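Local structure of putative (Helicobacter pylori J99, 4R7K) at residues 53-64 against 143-153. The protein is of unknown function but belongs to the SRPBCC superfamily, whose members typically enclose a ligand-binding pocket between a curved antiparallel sheet and a long C-terminal helix. Residues are numbered along the deposited sequence; the frame is centred on the assembly and turned at random. Where two conformers were deposited one is given.
Sequences KGLDFNKVVQHL and VEKLDNDRVRI
Lys53 ends its strand opposite Arg150 as an antiparallel non-hydrogen-bonded pair, and after the turn at Gly54 and Leu55 helix 57-64 runs back, almost antiparallel to strand 143-146 (172°), with the two axes 8.9 Å apart. Gly54 N gives a nearly straight bond of 2.7 Å to Asp149 O, which closes the strand end against the hairpin turn. Lys53, bent at its second torsion (chi2 84°), lays CD against Arg150 CG and carries NZ to Asn148 O at 2.9 Å, tilted from the carbonyl plane; the same ammonium forms a salt bridge with Glu41 of the second subunit.

On the helix, Phe57 makes the largest apolar contact. With CG anti to the backbone N (chi1 173°), its ring reaches to strand 143-146: CD1 lies 3.9 Å from Val143 CG1, and CE1 brings the ring edge to Val143 O at 3.4 Å, while Val61 CG2 sits over one face, toward its rim. Lys145 crosses Phe57 at about a right angle, its CG 3.7 Å from Phe57 CB, and its NZ donates to a water also bound by Asp56 OD1 and Asn58 N. Asp56 is the N-cap, its OD2 accepting from Lys59 N. Deeper in, Val60 CG1 meets Ile153 CD1 tip to tip at 3.8 Å and also touches Val143 CG1. Val151 CG2 packs against the backbone entering the helix, 3.1 Å from Leu55 O.

Helix 57-65 thus lies along the sheet at its hairpin end, on the face carrying Val143, Val151 and Ile153. Val61 and Leu64 continue the packing onto Leu119 of strand 118-126; Leu55 and Val60 touch Ser190 of the C-terminal helix 174-190, whose Leu183 meets Ile153, consistent with the helix-grip fold of the SRPBCC superfamily.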
ATOM      1  N   LYS A  53      20.939   9.705   6.904  1.00 28.36           N
ATOM      2  CA  LYS A  53      22.349   9.995   7.172  1.00 30.60           C
ATOM      3  C   LYS A  53      23.067  10.330   5.884  1.00 31.55           C
ATOM      4  O   LYS A  53      22.819   9.708   4.876  1.00 31.22           O
ATOM      5  CB  LYS A  53      22.981   8.743   7.806  1.00 31.96           C
ATOM      6  CG  LYS A  53      24.461   8.804   8.204  1.00 36.36           C
ATOM      7  CD  LYS A  53      24.672   9.421   9.560  1.00 38.07           C
ATOM      8  CE  LYS A  53      26.080   9.116  10.071  1.00 43.00           C
ATOM      9  NZ  LYS A  53      26.315   9.760  11.386  1.00 43.53           N
ATOM     10  N   GLY A  54      23.938  11.341   5.920  1.00 32.52           N
ATOM     11  CA  GLY A  54      24.780  11.698   4.758  1.00 35.34           C
ATOM     12  C   GLY A  54      24.079  12.441   3.631  1.00 36.55           C
ATOM     13  O   GLY A  54      24.638  12.624   2.567  1.00 39.21           O
ATOM     14  N   LEU A  55      22.838  12.828   3.864  1.00 32.91           N
ATOM     15  CA  LEU A  55      22.037  13.567   2.883  1.00 35.88           C
ATOM     16  C   LEU A  55      22.365  15.057   3.027  1.00 35.90           C
ATOM     17  O   LEU A  55      22.480  15.547   4.147  1.00 35.29           O
ATOM     18  CB  LEU A  55      20.562  13.343   3.201  1.00 34.52           C
ATOM     19  CG  LEU A  55      19.522  13.769   2.190  1.00 37.11           C
ATOM     20  CD1 LEU A  55      19.834  13.143   0.837  1.00 40.08           C
ATOM     21  CD2 LEU A  55      18.140  13.361   2.695  1.00 34.02           C
ATOM     22  N   ASP A  56      22.510  15.773   1.911  1.00 33.22           N
ATOM     23  CA  ASP A  56      22.832  17.190   1.964  1.00 31.89           C
ATOM     24  C   ASP A  56      21.572  18.072   2.095  1.00 30.39           C
ATOM     25  O   ASP A  56      20.669  18.029   1.254  1.00 27.50           O
ATOM     26  CB  ASP A  56      23.623  17.627   0.720  1.00 35.72           C
ATOM     27  CG  ASP A  56      24.099  19.039   0.851  1.00 38.15           C
ATOM     28  OD1 ASP A  56      24.950  19.273   1.727  1.00 41.68           O
ATOM     29  OD2 ASP A  56      23.575  19.920   0.154  1.00 39.24           O
ATOM     30  N   PHE A  57      21.525  18.869   3.153  1.00 26.80           N
ATOM     31  CA  PHE A  57      20.407  19.779   3.391  1.00 26.14           C
ATOM     32  C   PHE A  57      20.117  20.655   2.184  1.00 24.80           C
ATOM     33  O   PHE A  57      19.000  20.703   1.719  1.00 22.79           O
ATOM     34  CB  PHE A  57      20.681  20.650   4.616  1.00 24.31           C
ATOM     35  CG  PHE A  57      19.665  21.744   4.856  1.00 24.47           C
ATOM     36  CD1 PHE A  57      18.485  21.477   5.537  1.00 26.31           C
ATOM     37  CD2 PHE A  57      19.934  23.054   4.487  1.00 27.51           C
ATOM     38  CE1 PHE A  57      17.571  22.484   5.786  1.00 25.73           C
ATOM     39  CE2 PHE A  57      19.016  24.069   4.722  1.00 28.03           C
ATOM     40  CZ  PHE A  57      17.837  23.790   5.379  1.00 27.20           C
ATOM     41  N   ASN A  58      21.130  21.362   1.699  1.00 25.60           N
ATOM     42  CA  ASN A  58      20.936  22.283   0.565  1.00 26.24           C
ATOM     43  C   ASN A  58      20.321  21.620  -0.654  1.00 26.38           C
ATOM     44  O   ASN A  58      19.440  22.184  -1.303  1.00 25.68           O
ATOM     45  CB  ASN A  58      22.246  23.002   0.236  1.00 28.94           C
ATOM     46  CG  ASN A  58      22.488  24.184   1.166  1.00 32.27           C
ATOM     47  OD1 ASN A  58      21.532  24.862   1.597  1.00 34.08           O
ATOM     48  ND2 ASN A  58      23.738  24.452   1.467  1.00 33.38           N
ATOM     49  N   LYS A  59      20.773  20.415  -0.951  1.00 27.23           N
ATOM     50  CA  LYS A  59      20.286  19.694  -2.112  1.00 28.51           C
ATOM     51  C   LYS A  59      18.819  19.315  -1.937  1.00 25.86           C
ATOM     52  O   LYS A  59      18.035  19.397  -2.858  1.00 24.70           O
ATOM     53  CB  LYS A  59      21.193  18.471  -2.367  1.00 32.36           C
ATOM     54  CG  LYS A  59      21.036  17.784  -3.716  1.00 34.85           C
ATOM     55  CD  LYS A  59      21.177  18.706  -4.935  1.00 34.96           C
ATOM     56  CE  LYS A  59      22.527  19.368  -5.066  1.00 34.53           C
ATOM     57  NZ  LYS A  59      22.590  20.228  -6.285  1.00 33.55           N
ATOM     58  N   VAL A  60      18.446  18.918  -0.743  1.00 26.29           N
ATOM     59  CA  VAL A  60      17.065  18.550  -0.479  1.00 25.45           C
ATOM     60  C   VAL A  60      16.159  19.764  -0.653  1.00 24.96           C
ATOM     61  O   VAL A  60      15.119  19.689  -1.313  1.00 24.61           O
ATOM     62  CB  VAL A  60      16.924  17.929   0.928  1.00 25.30           C
ATOM     63  CG1 VAL A  60      15.455  17.768   1.304  1.00 25.67           C
ATOM     64  CG2 VAL A  60      17.653  16.600   0.983  1.00 25.38           C
ATOM     65  N   VAL A  61      16.581  20.904  -0.106  1.00 23.58           N
ATOM     66  CA  VAL A  61      15.791  22.131  -0.218  1.00 24.63           C
ATOM     67  C   VAL A  61      15.613  22.489  -1.708  1.00 25.06           C
ATOM     68  O   VAL A  61      14.522  22.819  -2.182  1.00 23.56           O
ATOM     69  CB  VAL A  61      16.441  23.272   0.588  1.00 25.35           C
ATOM     70  CG1 VAL A  61      15.756  24.598   0.332  1.00 27.44           C
ATOM     71  CG2 VAL A  61      16.426  22.974   2.068  1.00 26.48           C
ATOM     72  N   GLN A  62      16.695  22.376  -2.467  1.00 26.30           N
ATOM     73  CA  GLN A  62      16.632  22.684  -3.855  1.00 25.75           C
ATOM     74  C   GLN A  62      15.639  21.811  -4.571  1.00 25.90           C
ATOM     75  O   GLN A  62      14.853  22.300  -5.381  1.00 28.25           O
ATOM     76  CB  GLN A  62      18.002  22.470  -4.459  1.00 27.80           C
ATOM     77  CG  GLN A  62      18.024  22.739  -5.928  1.00 28.28           C
ATOM     78  CD  GLN A  62      19.345  22.403  -6.538  1.00 30.77           C
ATOM     79  OE1 GLN A  62      20.250  21.881  -5.866  1.00 32.65           O
ATOM     80  NE2 GLN A  62      19.468  22.678  -7.827  1.00 32.19           N
ATOM     81  N   HIS A  63      15.664  20.514  -4.287  1.00 24.79           N
ATOM     82  CA  HIS A  63      14.777  19.594  -5.002  1.00 25.33           C
ATOM     83  C   HIS A  63      13.336  19.622  -4.538  1.00 25.43           C
ATOM     84  O   HIS A  63      12.448  19.118  -5.241  1.00 27.85           O
ATOM     85  CB  HIS A  63      15.304  18.175  -4.986  1.00 25.04           C
ATOM     86  CG  HIS A  63      16.577  18.004  -5.736  1.00 27.76           C
ATOM     87  ND1 HIS A  63      17.556  17.123  -5.344  1.00 27.44           N
ATOM     88  CD2 HIS A  63      17.035  18.606  -6.859  1.00 28.54           C
ATOM     89  CE1 HIS A  63      18.563  17.184  -6.192  1.00 29.39           C
ATOM     90  NE2 HIS A  63      18.276  18.086  -7.115  1.00 29.31           N
ATOM     91  N   LEU A  64      13.103  20.209  -3.381  1.00 24.26           N
ATOM     92  CA  LEU A  64      11.740  20.397  -2.889  1.00 23.13           C
ATOM     93  C   LEU A  64      11.208  21.739  -3.384  1.00 23.03           C
ATOM     94  O   LEU A  64      10.093  21.801  -3.897  1.00 25.72           O
ATOM     95  CB  LEU A  64      11.694  20.371  -1.365  1.00 22.40           C
ATOM     96  CG  LEU A  64      10.336  20.728  -0.777  1.00 22.15           C
ATOM     97  CD1 LEU A  64       9.286  19.728  -1.243  1.00 23.37           C
ATOM     98  CD2 LEU A  64      10.407  20.736   0.738  1.00 24.54           C
ATOM     99  N   VAL A 143      12.227  20.765   6.732  1.00 22.22           N
ATOM    100  CA  VAL A 143      13.482  20.090   6.388  1.00 20.11           C
ATOM    101  C   VAL A 143      14.537  20.675   7.326  1.00 21.36           C
ATOM    102  O   VAL A 143      14.666  21.900   7.399  1.00 22.71           O
ATOM    103  CB  VAL A 143      13.905  20.358   4.918  1.00 21.62           C
ATOM    104  CG1 VAL A 143      15.200  19.596   4.594  1.00 21.77           C
ATOM    105  CG2 VAL A 143      12.836  19.923   3.919  1.00 23.76           C
ATOM    106  N   GLU A 144      15.277  19.823   8.050  1.00 21.75           N
ATOM    107  CA  GLU A 144      16.307  20.309   8.938  1.00 23.42           C
ATOM    108  C   GLU A 144      17.502  19.404   9.115  1.00 25.16           C
ATOM    109  O   GLU A 144      17.433  18.167   8.983  1.00 24.34           O
ATOM    110  CB  GLU A 144      15.745  20.655  10.329  1.00 26.20           C
ATOM    111  CG  GLU A 144      15.200  19.483  11.098  1.00 27.31           C
ATOM    112  CD  GLU A 144      14.712  19.881  12.490  1.00 30.09           C
ATOM    113  OE1 GLU A 144      15.193  20.921  13.014  1.00 26.63           O
ATOM    114  OE2 GLU A 144      13.864  19.149  13.066  1.00 26.26           O
ATOM    115  N   LYS A 145      18.621  20.055   9.385  1.00 25.56           N
ATOM    116  CA  LYS A 145      19.862  19.382   9.710  1.00 30.01           C
ATOM    117  C   LYS A 145      19.812  18.894  11.163  1.00 32.11           C
ATOM    118  O   LYS A 145      19.395  19.651  12.064  1.00 30.39           O
ATOM    119  CB  LYS A 145      21.001  20.380   9.636  1.00 32.34           C
ATOM    120  CG  LYS A 145      21.312  20.958   8.284  1.00 34.34           C
ATOM    121  CD  LYS A 145      22.560  21.844   8.450  1.00 38.77           C
ATOM    122  CE  LYS A 145      23.102  22.383   7.160  1.00 44.96           C
ATOM    123  NZ  LYS A 145      23.706  21.288   6.366  1.00 48.11           N
ATOM    124  N   LEU A 146      20.216  17.653  11.392  1.00 30.18           N
ATOM    125  CA  LEU A 146      20.251  17.073  12.731  1.00 33.16           C
ATOM    126  C   LEU A 146      21.696  16.710  13.017  1.00 37.46           C
ATOM    127  O   LEU A 146      22.505  16.624  12.093  1.00 35.75           O
ATOM    128  CB  LEU A 146      19.380  15.814  12.854  1.00 30.57           C
ATOM    129  CG  LEU A 146      17.874  15.920  12.595  1.00 27.63           C
ATOM    130  CD1 LEU A 146      17.232  14.616  12.956  1.00 28.92           C
ATOM    131  CD2 LEU A 146      17.289  17.071  13.393  1.00 29.82           C
ATOM    132  N   ASP A 147      22.012  16.486  14.286  1.00 40.85           N
ATOM    133  CA  ASP A 147      23.386  16.126  14.683  1.00 46.16           C
ATOM    134  C   ASP A 147      23.944  14.949  13.926  1.00 46.52           C
ATOM    135  O   ASP A 147      23.213  14.043  13.524  1.00 49.55           O
ATOM    136  CB  ASP A 147      23.445  15.761  16.165  1.00 53.23           C
ATOM    137  CG  ASP A 147      23.384  16.965  17.069  1.00 62.33           C
ATOM    138  OD1 ASP A 147      23.912  18.028  16.677  1.00 66.80           O
ATOM    139  OD2 ASP A 147      22.841  16.839  18.192  1.00 73.01           O
ATOM    140  N   ASN A 148      25.253  15.002  13.715  0.50 44.73           N
ATOM    141  CA  ASN A 148      26.018  13.941  13.084  0.50 44.59           C
ATOM    142  C   ASN A 148      25.616  13.612  11.643  0.50 42.55           C
ATOM    143  O   ASN A 148      25.369  12.460  11.309  0.50 43.02           O
ATOM    144  CB  ASN A 148      25.990  12.686  13.963  0.50 46.07           C
ATOM    145  CG  ASN A 148      27.182  11.779  13.726  0.50 48.70           C
ATOM    146  OD1 ASN A 148      28.104  12.122  12.984  0.50 51.07           O
ATOM    147  ND2 ASN A 148      27.183  10.627  14.380  0.50 49.76           N
ATOM    148  N   ASP A 149      25.523  14.644  10.812  1.00 40.61           N
ATOM    149  CA  ASP A 149      25.302  14.488   9.383  1.00 39.08           C
ATOM    150  C   ASP A 149      24.018  13.791   8.922  1.00 35.91           C
ATOM    151  O   ASP A 149      24.038  13.039   7.958  1.00 34.94           O
ATOM    152  CB  ASP A 149      26.538  13.745   8.824  1.00 43.03           C
ATOM    153  CG  ASP A 149      26.632  13.776   7.316  1.00 48.88           C
ATOM    154  OD1 ASP A 149      26.191  14.774   6.694  1.00 50.33           O
ATOM    155  OD2 ASP A 149      27.203  12.807   6.759  1.00 55.75           O
ATOM    156  N   ARG A 150      22.898  14.088   9.577  1.00 31.02           N
ATOM    157  CA  ARG A 150      21.614  13.520   9.215  1.00 29.89           C
ATOM    158  C   ARG A 150      20.676  14.657   8.844  1.00 27.44           C
ATOM    159  O   ARG A 150      20.805  15.764   9.356  1.00 27.00           O
ATOM    160  CB  ARG A 150      21.001  12.746  10.396  1.00 29.31           C
ATOM    161  CG  ARG A 150      21.789  11.543  10.894  1.00 32.07           C
ATOM    162  CD  ARG A 150      21.080  10.965  12.116  1.00 32.03           C
ATOM    163  NE  ARG A 150      21.087  11.907  13.218  1.00 33.36           N
ATOM    164  CZ  ARG A 150      20.105  12.036  14.107  1.00 36.02           C
ATOM    165  NH1 ARG A 150      19.012  11.307  14.010  1.00 34.82           N
ATOM    166  NH2 ARG A 150      20.197  12.940  15.070  1.00 35.72           N
ATOM    167  N   VAL A 151      19.742  14.390   7.944  1.00 26.45           N
ATOM    168  CA  VAL A 151      18.743  15.374   7.569  1.00 24.53           C
ATOM    169  C   VAL A 151      17.379  14.762   7.808  1.00 24.35           C
ATOM    170  O   VAL A 151      17.149  13.586   7.472  1.00 24.08           O
ATOM    171  CB  VAL A 151      18.893  15.793   6.096  1.00 24.51           C
ATOM    172  CG1 VAL A 151      17.683  16.538   5.599  1.00 24.08           C
ATOM    173  CG2 VAL A 151      20.171  16.602   5.896  1.00 26.70           C
ATOM    174  N   ARG A 152      16.511  15.545   8.448  1.00 22.58           N
ATOM    175  CA  ARG A 152      15.127  15.194   8.675  1.00 21.64           C
ATOM    176  C   ARG A 152      14.208  15.893   7.692  1.00 20.49           C
ATOM    177  O   ARG A 152      14.374  17.088   7.414  1.00 22.84           O
ATOM    178  CB  ARG A 152      14.718  15.610  10.079  1.00 21.59           C
ATOM    179  CG  ARG A 152      13.243  15.399  10.426  1.00 20.24           C
ATOM    180  CD  ARG A 152      12.997  15.969  11.820  1.00 22.42           C
ATOM    181  NE  ARG A 152      11.648  15.704  12.360  1.00 22.04           N
ATOM    182  CZ  ARG A 152      10.965  16.539  13.135  1.00 21.67           C
ATOM    183  NH1 ARG A 152      11.447  17.732  13.418  1.00 22.75           N
ATOM    184  NH2 ARG A 152       9.772  16.182  13.601  1.00 22.09           N
ATOM    185  N   ILE A 153      13.268  15.134   7.128  1.00 20.83           N
ATOM    186  CA  ILE A 153      12.245  15.678   6.264  1.00 20.02           C
ATOM    187  C   ILE A 153      10.883  15.278   6.839  1.00 20.25           C
ATOM    188  O   ILE A 153      10.521  14.098   6.855  1.00 21.70           O
ATOM    189  CB  ILE A 153      12.352  15.189   4.792  1.00 21.33           C
ATOM    190  CG1 ILE A 153      13.760  15.344   4.265  1.00 22.42           C
ATOM    191  CG2 ILE A 153      11.371  15.975   3.929  1.00 22.15           C
ATOM    192  CD1 ILE A 153      14.024  14.694   2.917  1.00 23.13           C
TER
HETATM  193  O   HOH W   1      23.454  18.493   5.340  1.00 34.88           O
HETATM  194  O   HOH W   2      23.743  21.453   3.309  1.00 35.24           O